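Local coordinates for protein ribonuclease T2 (Homo sapiens, PDB 3T0O) that cleaves single-stranded RNA preferentially between purine and uridine residues, degrading microbial RNA whose products are sensed by TLR8 in innate immunity, at residues L121-N124 against S125-K129. Sequence-based numbering, arbitrary orientation.
Sequences LDLN and SVLLK
Asp-122 caps the helix 123-129 by gripping Ser-125 through both carboxylate oxygens. OD1 accepts the backbone N-H of Ser-125 (OD1 to N 3.1 Å), while Leu-121 O, four residues back from that amide, is bonded to Tyr-152 OH; OD2 takes the serine hydroxyl at 2.8 Å from OG. Both donors lie above the carboxylate plane, the amide 65° out of it. Aspartate suits this N-cap because its short side chain has CG anti to the backbone N (chi1 -158°), which sets it beside the carbonyl carbon and sends the carboxylate forward to Ser-125; its charge should also favour the helix dipole. The carbonyl O of Asp-122 accepts from Val-126 N at 3.0 Å, in the carbonyl plane; Leu-123 O then receives Leu-127 N, and Asn-124 O receives Leu-128 N. Apolar leucines suit the buried face, where Leu-123 CD1 packs against Leu-127 CD1 at 3.9 Å and both touch Trp-38. Asn-124 offers an amide oxygen, OD1, to the backbone N-H of that loop residue. Where the chain breaks from helix 107-121 at Asp-122, which has positive phi, Tyr-152 and Val-126 join the junction to helix 141-152, while Leu-123 reaches Gln-17 of strand 12-18.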
ATOM      1  N   LEU A 121       3.732   5.274  -9.867  1.00 11.88           N
ATOM      2  CA  LEU A 121       4.743   4.348  -9.463  1.00 10.84           C
ATOM      3  C   LEU A 121       4.662   3.026 -10.231  1.00 11.28           C
ATOM      4  O   LEU A 121       5.677   2.389 -10.613  1.00 10.24           O
ATOM      5  CB  LEU A 121       4.573   4.042  -7.980  1.00 12.07           C
ATOM      6  CG  LEU A 121       4.920   5.310  -7.199  1.00 15.09           C
ATOM      7  CD1 LEU A 121       4.451   5.056  -5.742  1.00 15.81           C
ATOM      8  CD2 LEU A 121       6.446   5.648  -7.215  1.00 17.81           C
ATOM      9  N   ASP A 122       3.399   2.614 -10.522  1.00 10.61           N
ATOM     10  CA  ASP A 122       3.166   1.349 -11.224  1.00  9.66           C
ATOM     11  C   ASP A 122       4.039   0.187 -10.812  1.00 10.27           C
ATOM     12  O   ASP A 122       4.732  -0.424 -11.630  1.00 11.65           O
ATOM     13  CB  ASP A 122       3.119   1.547 -12.722  1.00 11.42           C
ATOM     14  CG  ASP A 122       2.345   0.382 -13.421  1.00 12.02           C
ATOM     15  OD1 ASP A 122       1.898  -0.556 -12.708  1.00 15.53           O
ATOM     16  OD2 ASP A 122       2.234   0.517 -14.652  1.00 17.63           O
ATOM     17  N   LEU A 123       3.942  -0.100  -9.516  1.00  9.52           N
ATOM     18  CA  LEU A 123       4.706  -1.200  -8.957  1.00  9.05           C
ATOM     19  C   LEU A 123       4.410  -2.527  -9.623  1.00 10.25           C
ATOM     20  O   LEU A 123       5.302  -3.289  -9.835  1.00 10.70           O
ATOM     21  CB  LEU A 123       4.403  -1.237  -7.449  1.00 10.22           C
ATOM     22  CG  LEU A 123       4.904  -2.516  -6.748  1.00  9.57           C
ATOM     23  CD1 LEU A 123       6.465  -2.545  -6.677  1.00 11.31           C
ATOM     24  CD2 LEU A 123       4.285  -2.486  -5.336  1.00 12.26           C
ATOM     25  N   ASN A 124       3.174  -2.740 -10.009  1.00 10.95           N
ATOM     26  CA  ASN A 124       2.819  -3.953 -10.696  1.00 11.19           C
ATOM     27  C   ASN A 124       3.582  -4.130 -12.016  1.00 11.65           C
ATOM     28  O   ASN A 124       4.145  -5.228 -12.249  1.00 12.95           O
ATOM     29  CB  ASN A 124       1.356  -3.982 -10.932  1.00 12.69           C
ATOM     30  CG  ASN A 124       0.640  -4.311  -9.689  1.00 11.95           C
ATOM     31  OD1 ASN A 124       0.744  -5.460  -9.248  1.00 13.39           O
ATOM     32  ND2 ASN A 124      -0.133  -3.362  -9.149  1.00 13.82           N
ATOM     33  N   SER A 125       3.640  -3.093 -12.831  1.00 10.87           N
ATOM     34  CA  SER A 125       4.359  -3.238 -14.112  1.00 11.69           C
ATOM     35  C   SER A 125       5.835  -3.353 -13.848  1.00 12.46           C
ATOM     36  O   SER A 125       6.493  -4.084 -14.574  1.00 15.34           O
ATOM     37  CB  SER A 125       4.097  -2.062 -15.048  1.00 14.19           C
ATOM     38  OG  SER A 125       2.744  -2.128 -15.411  1.00 17.93           O
ATOM     39  N   VAL A 126       6.333  -2.640 -12.860  1.00 12.62           N
ATOM     40  CA  VAL A 126       7.756  -2.684 -12.544  1.00 13.77           C
ATOM     41  C   VAL A 126       8.209  -4.093 -12.227  1.00 12.20           C
ATOM     42  O   VAL A 126       9.202  -4.601 -12.820  1.00 15.58           O
ATOM     43  CB  VAL A 126       8.040  -1.737 -11.431  1.00 13.23           C
ATOM     44  CG1 VAL A 126       9.369  -1.951 -10.804  1.00 16.46           C
ATOM     45  CG2 VAL A 126       7.906  -0.332 -11.982  1.00 17.41           C
ATOM     46  N   LEU A 127       7.432  -4.754 -11.337  1.00 11.84           N
ATOM     47  CA  LEU A 127       7.839  -6.080 -10.942  1.00 12.27           C
ATOM     48  C   LEU A 127       7.787  -7.014 -12.138  1.00 12.37           C
ATOM     49  O   LEU A 127       8.709  -7.823 -12.352  1.00 14.10           O
ATOM     50  CB  LEU A 127       6.895  -6.589  -9.807  1.00 10.88           C
ATOM     51  CG  LEU A 127       7.267  -5.919  -8.502  1.00 11.22           C
ATOM     52  CD1 LEU A 127       6.073  -6.292  -7.521  1.00 14.69           C
ATOM     53  CD2 LEU A 127       8.580  -6.355  -7.897  1.00 13.92           C
ATOM     54  N   LEU A 128       6.673  -6.964 -12.884  1.00 11.28           N
ATOM     55  CA  LEU A 128       6.543  -7.906 -13.995  1.00 13.70           C
ATOM     56  C   LEU A 128       7.612  -7.713 -15.027  1.00 14.67           C
ATOM     57  O   LEU A 128       8.103  -8.710 -15.549  1.00 17.43           O
ATOM     58  CB  LEU A 128       5.150  -7.815 -14.610  1.00 14.25           C
ATOM     59  CG  LEU A 128       4.091  -8.336 -13.657  1.00 16.42           C
ATOM     60  CD1 LEU A 128       2.695  -7.924 -14.206  1.00 19.28           C
ATOM     61  CD2 LEU A 128       4.242  -9.854 -13.385  1.00 19.10           C
ATOM     62  N   LYS A 129       7.983  -6.461 -15.315  1.00 13.62           N
ATOM     63  CA  LYS A 129       9.044  -6.205 -16.301  1.00 15.80           C
ATOM     64  C   LYS A 129      10.367  -6.750 -15.840  1.00 16.94           C
ATOM     65  O   LYS A 129      11.217  -7.136 -16.694  1.00 18.49           O
ATOM     66  CB  LYS A 129       9.144  -4.685 -16.518  1.00 14.64           C
ATOM     67  CG  LYS A 129      10.199  -4.389 -17.522  1.00 15.62           C
ATOM     68  CD  LYS A 129      10.052  -3.010 -17.992  1.00 16.96           C
ATOM     69  CE  LYS A 129      11.103  -2.758 -19.042  1.00 22.33           C
ATOM     70  NZ  LYS A 129      10.850  -1.427 -19.562  1.00 25.80           N
TER